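Local coordinates for protein methanogen homoaconitase small subunit (PDB 2PKP) that serves as the small subunit of a hydro-lyase that reversibly dehydrates (R)-homocitrate to cis-homoaconitate and hydrates it again to homoisocitrate, at residues D42-F45 with P46-K50; K80-A84 with K85-R89; A88-F91 with Y92-I96. All coordinates share one frame; numbering follows the deposited sequence.

Contact 1 (D42-F45 with P46-K50); sequences DENF and PKKVK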
ATOM      1  N   ASP A  42       1.460  12.151 -20.717  1.00 34.92           N
ATOM      2  CA  ASP A  42       0.048  11.784 -20.692  1.00 32.83           C
ATOM      3  C   ASP A  42      -0.718  12.629 -19.683  1.00 31.40           C
ATOM      4  O   ASP A  42      -0.746  12.327 -18.496  1.00 23.99           O
ATOM      5  CB  ASP A  42      -0.123  10.302 -20.365  1.00 33.86           C
ATOM      6  CG  ASP A  42      -1.578   9.878 -20.362  1.00 38.39           C
ATOM      7  OD1 ASP A  42      -2.420  10.633 -20.902  1.00 39.30           O
ATOM      8  OD2 ASP A  42      -1.882   8.791 -19.827  1.00 40.63           O
ATOM      9  N   GLU A  43      -1.344  13.690 -20.175  1.00 33.17           N
ATOM     10  CA  GLU A  43      -2.102  14.604 -19.328  1.00 37.01           C
ATOM     11  C   GLU A  43      -3.314  13.952 -18.674  1.00 36.22           C
ATOM     12  O   GLU A  43      -3.930  14.529 -17.782  1.00 38.22           O
ATOM     13  CB  GLU A  43      -2.563  15.817 -20.142  1.00 38.35           C
ATOM     14  CG  GLU A  43      -3.500  15.475 -21.297  1.00 44.26           C
ATOM     15  CD  GLU A  43      -2.782  14.832 -22.474  1.00 47.29           C
ATOM     16  OE1 GLU A  43      -3.465  14.447 -23.448  1.00 48.57           O
ATOM     17  OE2 GLU A  43      -1.537  14.717 -22.431  1.00 48.77           O
ATOM     18  N   ASN A  44      -3.657  12.750 -19.115  1.00 37.80           N
ATOM     19  CA  ASN A  44      -4.807  12.053 -18.557  1.00 38.48           C
ATOM     20  C   ASN A  44      -4.440  11.075 -17.433  1.00 36.87           C
ATOM     21  O   ASN A  44      -5.322  10.590 -16.724  1.00 37.20           O
ATOM     22  CB  ASN A  44      -5.540  11.305 -19.673  1.00 42.73           C
ATOM     23  CG  ASN A  44      -6.066  12.237 -20.762  1.00 47.18           C
ATOM     24  OD1 ASN A  44      -6.352  11.801 -21.879  1.00 48.64           O
ATOM     25  ND2 ASN A  44      -6.207  13.520 -20.437  1.00 48.17           N
ATOM     26  N   PHE A  45      -3.148  10.796 -17.261  1.00 32.81           N
ATOM     27  CA  PHE A  45      -2.698   9.856 -16.228  1.00 28.21           C
ATOM     28  C   PHE A  45      -3.211  10.154 -14.819  1.00 28.11           C
ATOM     29  O   PHE A  45      -3.798   9.291 -14.174  1.00 24.65           O
ATOM     30  CB  PHE A  45      -1.166   9.786 -16.183  1.00 26.71           C
ATOM     31  CG  PHE A  45      -0.639   8.755 -15.221  1.00 20.06           C
ATOM     32  CD1 PHE A  45      -0.641   7.407 -15.555  1.00 18.55           C
ATOM     33  CD2 PHE A  45      -0.189   9.128 -13.959  1.00 18.90           C
ATOM     34  CE1 PHE A  45      -0.210   6.444 -14.643  1.00 19.39           C
ATOM     35  CE2 PHE A  45       0.244   8.170 -13.039  1.00 16.25           C
ATOM     36  CZ  PHE A  45       0.231   6.827 -13.386  1.00 14.39           C
ATOM     37  N   PRO A  46      -2.995  11.381 -14.319  1.00 29.19           N
ATOM     38  CA  PRO A  46      -3.457  11.728 -12.970  1.00 30.44           C
ATOM     39  C   PRO A  46      -4.936  11.424 -12.719  1.00 32.65           C
ATOM     40  O   PRO A  46      -5.331  11.119 -11.595  1.00 31.81           O
ATOM     41  CB  PRO A  46      -3.155  13.225 -12.877  1.00 30.72           C
ATOM     42  CG  PRO A  46      -1.985  13.391 -13.777  1.00 26.86           C
ATOM     43  CD  PRO A  46      -2.381  12.552 -14.967  1.00 29.45           C
ATOM     44  N   LYS A  47      -5.746  11.507 -13.771  1.00 33.85           N
ATOM     45  CA  LYS A  47      -7.182  11.255 -13.661  1.00 36.74           C
ATOM     46  C   LYS A  47      -7.572   9.790 -13.877  1.00 35.50           C
ATOM     47  O   LYS A  47      -8.691   9.393 -13.554  1.00 34.64           O
ATOM     48  CB  LYS A  47      -7.940  12.134 -14.665  1.00 38.85           C
ATOM     49  CG  LYS A  47      -7.623  13.624 -14.560  1.00 44.83           C
ATOM     50  CD  LYS A  47      -8.046  14.204 -13.216  1.00 47.67           C
ATOM     51  CE  LYS A  47      -7.703  15.683 -13.124  1.00 51.59           C
ATOM     52  NZ  LYS A  47      -8.256  16.317 -11.891  1.00 54.04           N
ATOM     53  N   LYS A  48      -6.656   8.993 -14.425  1.00 33.23           N
ATOM     54  CA  LYS A  48      -6.921   7.576 -14.685  1.00 32.89           C
ATOM     55  C   LYS A  48      -6.348   6.650 -13.613  1.00 32.28           C
ATOM     56  O   LYS A  48      -6.947   5.625 -13.282  1.00 32.58           O
ATOM     57  CB  LYS A  48      -6.320   7.145 -16.027  1.00 34.92           C
ATOM     58  CG  LYS A  48      -6.822   7.870 -17.259  1.00 42.02           C
ATOM     59  CD  LYS A  48      -5.993   7.452 -18.472  1.00 46.96           C
ATOM     60  CE  LYS A  48      -6.470   8.121 -19.756  1.00 50.18           C
ATOM     61  NZ  LYS A  48      -5.569   7.821 -20.909  1.00 50.68           N
ATOM     62  N   VAL A  49      -5.180   7.006 -13.086  1.00 29.33           N
ATOM     63  CA  VAL A  49      -4.504   6.184 -12.090  1.00 27.45           C
ATOM     64  C   VAL A  49      -5.283   5.985 -10.791  1.00 27.06           C
ATOM     65  O   VAL A  49      -5.975   6.885 -10.316  1.00 25.47           O
ATOM     66  CB  VAL A  49      -3.109   6.765 -11.750  1.00 26.05           C
ATOM     67  CG1 VAL A  49      -3.254   8.110 -11.058  1.00 27.22           C
ATOM     68  CG2 VAL A  49      -2.340   5.793 -10.873  1.00 29.81           C
ATOM     69  N   LYS A  50      -5.160   4.788 -10.227  1.00 25.79           N
ATOM     70  CA  LYS A  50      -5.821   4.453  -8.972  1.00 26.31           C
ATOM     71  C   LYS A  50      -4.798   3.866  -8.014  1.00 23.41           C
ATOM     72  O   LYS A  50      -3.847   3.202  -8.437  1.00 21.84           O
ATOM     73  CB  LYS A  50      -6.932   3.423  -9.196  1.00 28.80           C
ATOM     74  CG  LYS A  50      -8.033   3.864 -10.145  1.00 36.15           C
ATOM     75  CD  LYS A  50      -8.780   5.082  -9.624  1.00 38.49           C
ATOM     76  CE  LYS A  50      -9.867   5.504 -10.605  1.00 42.38           C
ATOM     77  NZ  LYS A  50     -10.571   6.735 -10.158  1.00 44.99           N
TER

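Contact 2 (K80-A84 with K85-R89); sequences KAVIA and KSFAR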
ATOM      1  N   LYS A  80       2.958   1.593  -5.928  1.00 25.16           N
ATOM      2  CA  LYS A  80       4.002   0.939  -5.148  1.00 25.60           C
ATOM      3  C   LYS A  80       5.166   0.403  -5.974  1.00 22.67           C
ATOM      4  O   LYS A  80       6.249   0.171  -5.441  1.00 23.81           O
ATOM      5  CB  LYS A  80       3.393  -0.206  -4.330  1.00 29.43           C
ATOM      6  CG  LYS A  80       4.389  -0.976  -3.470  1.00 36.82           C
ATOM      7  CD  LYS A  80       4.995  -0.102  -2.386  1.00 40.56           C
ATOM      8  CE  LYS A  80       5.877  -0.915  -1.451  1.00 42.52           C
ATOM      9  NZ  LYS A  80       6.408  -0.085  -0.333  1.00 45.14           N
ATOM     10  N   ALA A  81       4.949   0.201  -7.268  1.00 19.41           N
ATOM     11  CA  ALA A  81       6.010  -0.322  -8.114  1.00 19.16           C
ATOM     12  C   ALA A  81       5.969   0.167  -9.551  1.00 16.74           C
ATOM     13  O   ALA A  81       4.926   0.551 -10.076  1.00 15.90           O
ATOM     14  CB  ALA A  81       5.978  -1.859  -8.096  1.00 18.06           C
ATOM     15  N   VAL A  82       7.135   0.135 -10.180  1.00 13.82           N
ATOM     16  CA  VAL A  82       7.275   0.527 -11.568  1.00 12.10           C
ATOM     17  C   VAL A  82       7.989  -0.630 -12.229  1.00 11.98           C
ATOM     18  O   VAL A  82       9.022  -1.089 -11.740  1.00 11.83           O
ATOM     19  CB  VAL A  82       8.146   1.793 -11.718  1.00 12.83           C
ATOM     20  CG1 VAL A  82       8.354   2.114 -13.181  1.00 11.91           C
ATOM     21  CG2 VAL A  82       7.485   2.954 -11.011  1.00 11.88           C
ATOM     22  N   ILE A  83       7.431  -1.120 -13.324  1.00  8.74           N
ATOM     23  CA  ILE A  83       8.050  -2.217 -14.048  1.00 12.61           C
ATOM     24  C   ILE A  83       8.641  -1.645 -15.332  1.00 12.41           C
ATOM     25  O   ILE A  83       7.937  -0.990 -16.099  1.00 15.68           O
ATOM     26  CB  ILE A  83       7.015  -3.302 -14.418  1.00 10.10           C
ATOM     27  CG1 ILE A  83       6.268  -3.764 -13.163  1.00 13.03           C
ATOM     28  CG2 ILE A  83       7.716  -4.492 -15.069  1.00 10.97           C
ATOM     29  CD1 ILE A  83       5.105  -4.722 -13.466  1.00 15.59           C
ATOM     30  N   ALA A  84       9.925  -1.881 -15.564  1.00 12.83           N
ATOM     31  CA  ALA A  84      10.567  -1.377 -16.776  1.00 15.45           C
ATOM     32  C   ALA A  84      11.644  -2.341 -17.266  1.00 17.04           C
ATOM     33  O   ALA A  84      12.052  -3.250 -16.535  1.00 15.31           O
ATOM     34  CB  ALA A  84      11.181   0.006 -16.511  1.00 13.15           C
ATOM     35  N   LYS A  85      12.092  -2.145 -18.507  1.00 16.16           N
ATOM     36  CA  LYS A  85      13.144  -2.984 -19.074  1.00 17.15           C
ATOM     37  C   LYS A  85      14.460  -2.590 -18.414  1.00 16.93           C
ATOM     38  O   LYS A  85      15.330  -3.428 -18.198  1.00 18.44           O
ATOM     39  CB  LYS A  85      13.245  -2.791 -20.588  1.00 16.03           C
ATOM     40  CG  LYS A  85      12.059  -3.324 -21.370  1.00 18.28           C
ATOM     41  CD  LYS A  85      12.311  -3.208 -22.868  1.00 18.86           C
ATOM     42  CE  LYS A  85      11.134  -3.709 -23.679  1.00 23.39           C
ATOM     43  NZ  LYS A  85      11.391  -3.584 -25.140  1.00 23.53           N
ATOM     44  N   SER A  86      14.600  -1.302 -18.110  1.00 16.46           N
ATOM     45  CA  SER A  86      15.787  -0.790 -17.434  1.00 16.60           C
ATOM     46  C   SER A  86      15.464   0.557 -16.789  1.00 17.95           C
ATOM     47  O   SER A  86      14.532   1.252 -17.206  1.00 16.06           O
ATOM     48  CB  SER A  86      16.972  -0.657 -18.401  1.00 16.54           C
ATOM     49  OG  SER A  86      16.703   0.259 -19.445  1.00 17.94           O
ATOM     50  N   PHE A  87      16.236   0.915 -15.768  1.00 18.69           N
ATOM     51  CA  PHE A  87      16.029   2.157 -15.031  1.00 21.03           C
ATOM     52  C   PHE A  87      17.259   3.047 -15.013  1.00 22.73           C
ATOM     53  O   PHE A  87      18.382   2.558 -14.871  1.00 23.19           O
ATOM     54  CB  PHE A  87      15.680   1.859 -13.572  1.00 16.63           C
ATOM     55  CG  PHE A  87      14.328   1.242 -13.370  1.00 17.58           C
ATOM     56  CD1 PHE A  87      13.195   2.043 -13.256  1.00 15.83           C
ATOM     57  CD2 PHE A  87      14.190  -0.140 -13.256  1.00 15.73           C
ATOM     58  CE1 PHE A  87      11.944   1.481 -13.024  1.00 14.81           C
ATOM     59  CE2 PHE A  87      12.940  -0.715 -13.023  1.00 18.67           C
ATOM     60  CZ  PHE A  87      11.815   0.096 -12.906  1.00 14.62           C
ATOM     61  N   ALA A  88      17.046   4.353 -15.136  1.00 21.33           N
ATOM     62  CA  ALA A  88      18.154   5.290 -15.051  1.00 22.25           C
ATOM     63  C   ALA A  88      18.719   5.057 -13.646  1.00 21.43           C
ATOM     64  O   ALA A  88      17.967   4.858 -12.684  1.00 18.47           O
ATOM     65  CB  ALA A  88      17.654   6.726 -15.200  1.00 19.40           C
ATOM     66  N   ARG A  89      20.040   5.065 -13.537  1.00 24.75           N
ATOM     67  CA  ARG A  89      20.712   4.828 -12.266  1.00 27.71           C
ATOM     68  C   ARG A  89      20.230   5.701 -11.115  1.00 25.46           C
ATOM     69  O   ARG A  89      19.907   5.192 -10.046  1.00 24.01           O
ATOM     70  CB  ARG A  89      22.225   5.012 -12.439  1.00 35.01           C
ATOM     71  CG  ARG A  89      22.835   4.122 -13.513  1.00 44.48           C
ATOM     72  CD  ARG A  89      24.343   4.342 -13.683  1.00 52.52           C
ATOM     73  NE  ARG A  89      25.118   3.976 -12.497  1.00 59.88           N
ATOM     74  CZ  ARG A  89      25.335   4.781 -11.460  1.00 65.25           C
ATOM     75  NH1 ARG A  89      24.841   6.013 -11.450  1.00 68.05           N
ATOM     76  NH2 ARG A  89      26.055   4.354 -10.429  1.00 66.78           N
TER

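Contact 3 (A88-F91 with Y92-I96); sequences ARIF and YRNAI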
ATOM      1  N   ALA A  88      17.046   4.353 -15.136  1.00 21.33           N
ATOM      2  CA  ALA A  88      18.154   5.290 -15.051  1.00 22.25           C
ATOM      3  C   ALA A  88      18.719   5.057 -13.646  1.00 21.43           C
ATOM      4  O   ALA A  88      17.967   4.858 -12.684  1.00 18.47           O
ATOM      5  CB  ALA A  88      17.654   6.726 -15.200  1.00 19.40           C
ATOM      6  N   ARG A  89      20.040   5.065 -13.537  1.00 24.75           N
ATOM      7  CA  ARG A  89      20.712   4.828 -12.266  1.00 27.71           C
ATOM      8  C   ARG A  89      20.230   5.701 -11.115  1.00 25.46           C
ATOM      9  O   ARG A  89      19.907   5.192 -10.046  1.00 24.01           O
ATOM     10  CB  ARG A  89      22.225   5.012 -12.439  1.00 35.01           C
ATOM     11  CG  ARG A  89      22.835   4.122 -13.513  1.00 44.48           C
ATOM     12  CD  ARG A  89      24.343   4.342 -13.683  1.00 52.52           C
ATOM     13  NE  ARG A  89      25.118   3.976 -12.497  1.00 59.88           N
ATOM     14  CZ  ARG A  89      25.335   4.781 -11.460  1.00 65.25           C
ATOM     15  NH1 ARG A  89      24.841   6.013 -11.450  1.00 68.05           N
ATOM     16  NH2 ARG A  89      26.055   4.354 -10.429  1.00 66.78           N
ATOM     17  N   ILE A  90      20.181   7.010 -11.332  1.00 25.15           N
ATOM     18  CA  ILE A  90      19.765   7.928 -10.283  1.00 25.81           C
ATOM     19  C   ILE A  90      18.321   7.705  -9.852  1.00 25.92           C
ATOM     20  O   ILE A  90      18.019   7.697  -8.659  1.00 24.75           O
ATOM     21  CB  ILE A  90      19.957   9.391 -10.728  1.00 27.20           C
ATOM     22  CG1 ILE A  90      21.452   9.664 -10.941  1.00 29.88           C
ATOM     23  CG2 ILE A  90      19.384  10.341  -9.681  1.00 28.06           C
ATOM     24  CD1 ILE A  90      21.775  11.082 -11.395  1.00 30.17           C
ATOM     25  N   PHE A  91      17.431   7.517 -10.820  1.00 24.34           N
ATOM     26  CA  PHE A  91      16.028   7.286 -10.502  1.00 21.84           C
ATOM     27  C   PHE A  91      15.898   6.047  -9.622  1.00 19.86           C
ATOM     28  O   PHE A  91      15.189   6.055  -8.620  1.00 18.16           O
ATOM     29  CB  PHE A  91      15.212   7.076 -11.779  1.00 20.55           C
ATOM     30  CG  PHE A  91      13.772   6.732 -11.517  1.00 18.57           C
ATOM     31  CD1 PHE A  91      12.824   7.735 -11.345  1.00 16.99           C
ATOM     32  CD2 PHE A  91      13.373   5.402 -11.394  1.00 18.34           C
ATOM     33  CE1 PHE A  91      11.493   7.423 -11.053  1.00 17.27           C
ATOM     34  CE2 PHE A  91      12.041   5.076 -11.101  1.00 18.28           C
ATOM     35  CZ  PHE A  91      11.102   6.093 -10.929  1.00 17.47           C
ATOM     36  N   TYR A  92      16.596   4.984 -10.013  1.00 21.66           N
ATOM     37  CA  TYR A  92      16.564   3.719  -9.287  1.00 21.26           C
ATOM     38  C   TYR A  92      16.890   3.929  -7.813  1.00 23.95           C
ATOM     39  O   TYR A  92      16.196   3.426  -6.927  1.00 21.20           O
ATOM     40  CB  TYR A  92      17.572   2.747  -9.898  1.00 21.35           C
ATOM     41  CG  TYR A  92      17.457   1.338  -9.370  1.00 25.73           C
ATOM     42  CD1 TYR A  92      16.644   0.399 -10.008  1.00 25.49           C
ATOM     43  CD2 TYR A  92      18.149   0.944  -8.227  1.00 27.74           C
ATOM     44  CE1 TYR A  92      16.524  -0.889  -9.525  1.00 28.81           C
ATOM     45  CE2 TYR A  92      18.036  -0.349  -7.732  1.00 32.19           C
ATOM     46  CZ  TYR A  92      17.223  -1.260  -8.384  1.00 33.06           C
ATOM     47  OH  TYR A  92      17.106  -2.543  -7.898  1.00 37.06           O
ATOM     48  N   ARG A  93      17.958   4.677  -7.565  1.00 25.42           N
ATOM     49  CA  ARG A  93      18.402   4.957  -6.209  1.00 28.04           C
ATOM     50  C   ARG A  93      17.343   5.743  -5.442  1.00 24.86           C
ATOM     51  O   ARG A  93      17.003   5.393  -4.307  1.00 23.15           O
ATOM     52  CB  ARG A  93      19.718   5.743  -6.248  1.00 34.33           C
ATOM     53  CG  ARG A  93      20.264   6.119  -4.881  1.00 42.48           C
ATOM     54  CD  ARG A  93      21.569   6.897  -4.998  1.00 51.13           C
ATOM     55  NE  ARG A  93      21.395   8.229  -5.575  1.00 58.50           N
ATOM     56  CZ  ARG A  93      20.708   9.210  -4.997  1.00 63.08           C
ATOM     57  NH1 ARG A  93      20.123   9.010  -3.824  1.00 66.54           N
ATOM     58  NH2 ARG A  93      20.614  10.396  -5.587  1.00 64.35           N
ATOM     59  N   ASN A  94      16.820   6.798  -6.061  1.00 22.79           N
ATOM     60  CA  ASN A  94      15.796   7.615  -5.418  1.00 21.30           C
ATOM     61  C   ASN A  94      14.555   6.793  -5.111  1.00 19.00           C
ATOM     62  O   ASN A  94      13.952   6.936  -4.046  1.00 21.23           O
ATOM     63  CB  ASN A  94      15.414   8.808  -6.302  1.00 23.91           C
ATOM     64  CG  ASN A  94      16.530   9.834  -6.411  1.00 28.28           C
ATOM     65  OD1 ASN A  94      17.418   9.893  -5.558  1.00 29.79           O
ATOM     66  ND2 ASN A  94      16.481  10.658  -7.453  1.00 26.16           N
ATOM     67  N   ALA A  95      14.176   5.928  -6.046  1.00 17.68           N
ATOM     68  CA  ALA A  95      13.001   5.088  -5.858  1.00 18.69           C
ATOM     69  C   ALA A  95      13.176   4.229  -4.608  1.00 17.87           C
ATOM     70  O   ALA A  95      12.297   4.180  -3.748  1.00 16.92           O
ATOM     71  CB  ALA A  95      12.786   4.203  -7.078  1.00 14.83           C
ATOM     72  N   ILE A  96      14.315   3.550  -4.518  1.00 20.09           N
ATOM     73  CA  ILE A  96      14.616   2.703  -3.367  1.00 21.66           C
ATOM     74  C   ILE A  96      14.492   3.505  -2.071  1.00 22.40           C
ATOM     75  O   ILE A  96      13.858   3.071  -1.108  1.00 21.37           O
ATOM     76  CB  ILE A  96      16.061   2.146  -3.433  1.00 21.44           C
ATOM     77  CG1 ILE A  96      16.238   1.257  -4.667  1.00 21.50           C
ATOM     78  CG2 ILE A  96      16.380   1.375  -2.154  1.00 20.86           C
ATOM     79  CD1 ILE A  96      15.388   0.006  -4.659  1.00 19.71           C
TER

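Contact 1 (D42-F45 with P46-K50)
Two backbone amides converge on Phe45 O. Val49 N gives a nearly straight bond (170°) to Phe45 O, 2.9 Å away, and Lys48 N a more bent one to the same oxygen. One residue earlier, Asn44 O accepts weaker, more bent bonds from Lys47 N and Lys48 N. Ahead of these, the carboxylate of Asp42 reaches forward to the amide two residues on: OD1 takes it at 3.0 Å between Asp42 OD1 and Asn44 N, the donor lying above the carboxylate plane. The other oxygen, OD2, forms a long salt bridge of 4.0 Å to Lys48 NZ, the two side chains meeting at about a right angle. Together these bonds illustrate how a type I beta turn, Asp42 to Phe45 and closed by Phe45 N to Asp42 O, runs directly into the short helix 45-48, with Asp42 capping its approach. The extended chain of Lys48 lies over the Asn44 backbone on its way to the carboxylate, and its CE comes within 3.3 Å of Asn44 CB. Packing takes over on the inward side. With CG anti to the backbone N (chi1 -175°), the Phe45 ring lies where Val49 CB can sit over one face, offset toward the rim, in a CH-pi contact 4.0 Å from the ring centroid. Val49 CG2 adds a touch at Phe45 CZ. Beyond residues 42-50, His8 makes an edge-to-face contact with Phe45, and Cys37, Met38 and Ile79 pack around it.

Contact 2 (K80-A84 with K85-R89)
The ring of Phe87 folds back over the end of the strand it has just left, presenting a face to Ala84 and an edge to Val82. Over that face the methyl of Ala84 makes a CH-pi contact: its CB stands 3.9 Å from the centroid of the Phe87 ring, 21° off the ring normal and displaced toward the rim nearest CZ. The edge is turned to the backbone, where Phe87 CZ lies 3.3 Å from Val82 O, close to the ring plane. Alongside, Val82 CG1 touches Phe87 CE1 at 3.6 Å; a chi1 of 176° turns this methyl, rather than CG2, to the ring. Strand 81-84 is an inner strand of the mixed sheet, bonded to its parallel neighbours 54-57 and 101-104, and the loop 85-88 carries the chain from its end toward helix 89-98, the first link of a beta-alpha-beta crossover. The ring thus lies between the loop and the strand end, and also rests on Pro102 of the adjoining strand. Putting an alanine here would probably take the aromatic cover from the Ala84 methyl and one apolar neighbour from Val82 CG1, opening a gap between loop and strand. The two residues before Phe87 point elsewhere: the extended Lys85 reaches Asp108 in a salt bridge, and Ser86 OG is hydrogen-bonded to Glu59 OE1 and Asn60 N.

Contact 3 (A88-F91 with Y92-I96)
Four backbone hydrogen bonds tie residues 88-91 to residues 92-95, each spanning four positions. Tyr92 N bonds to Ala88 O at 3.0 Å, Asn94 N to Ile90 O at 3.0 Å and Ala95 N to Phe91 O at 2.8 Å. The bond from Arg93 N to Arg89 O is longer, 3.2 Å. The series is the textbook pattern of an alpha-helix in its first turns, and Ala88, in the N-cap position, supplies a backbone oxygen to it while its methyl group can offer the amides no side-chain acceptor. This is the start of helix 89-98, which connects parallel strands 81-84 and 101-104 in a beta-alpha-beta unit. Among the side chains, the two pairs described here repeat the four-residue step. Ile90 and Asn94 run side by side in the same direction, with Ile90 CG2 3.7 Å from Asn94 ND2. Phe91 and Ala95 make a looser apolar contact, Phe91 CE2 to Ala95 CB at 4.2 Å. With CG anti to the backbone N (chi1 176°), the Phe91 ring leans toward the C-terminal end of the helix, which brings CE2 near that methyl. The outer packing sorts the helix into faces. Phe91 meets Phe61 edge-to-face and lies on Val71 and Ile74 of helix 68-75, which Asn94 also touches at Val71. Tyr92, Ala95 and Ile96 share Pro102 of strand 101-104, and Tyr92 OH shares a weak hydrogen bond with Glu143 OE1, on helix 141-148, where Ile96 packs too.

Contacts 2 and 3 form one continuous run: they share Ala88 and Arg89, their centres lie about 8 Å apart, and they touch where Phe87 CB meets Tyr92 CD1 at 4.0 Å. Pro102 of strand 101-104 is a common neighbour, packing against both of these aromatic residues. Contact 1 stands apart, its centre about 19 Å from that of contact 2 and about 23 Å from that of contact 3, on the opposite side of the chain's centre from the latter. The bound zinc ion, held by Asp13 and Cys63, is about 10 Å from the side chain of Ser86 and about 7 Å from that of Ala88; none of the contacts supplies a ligand to it.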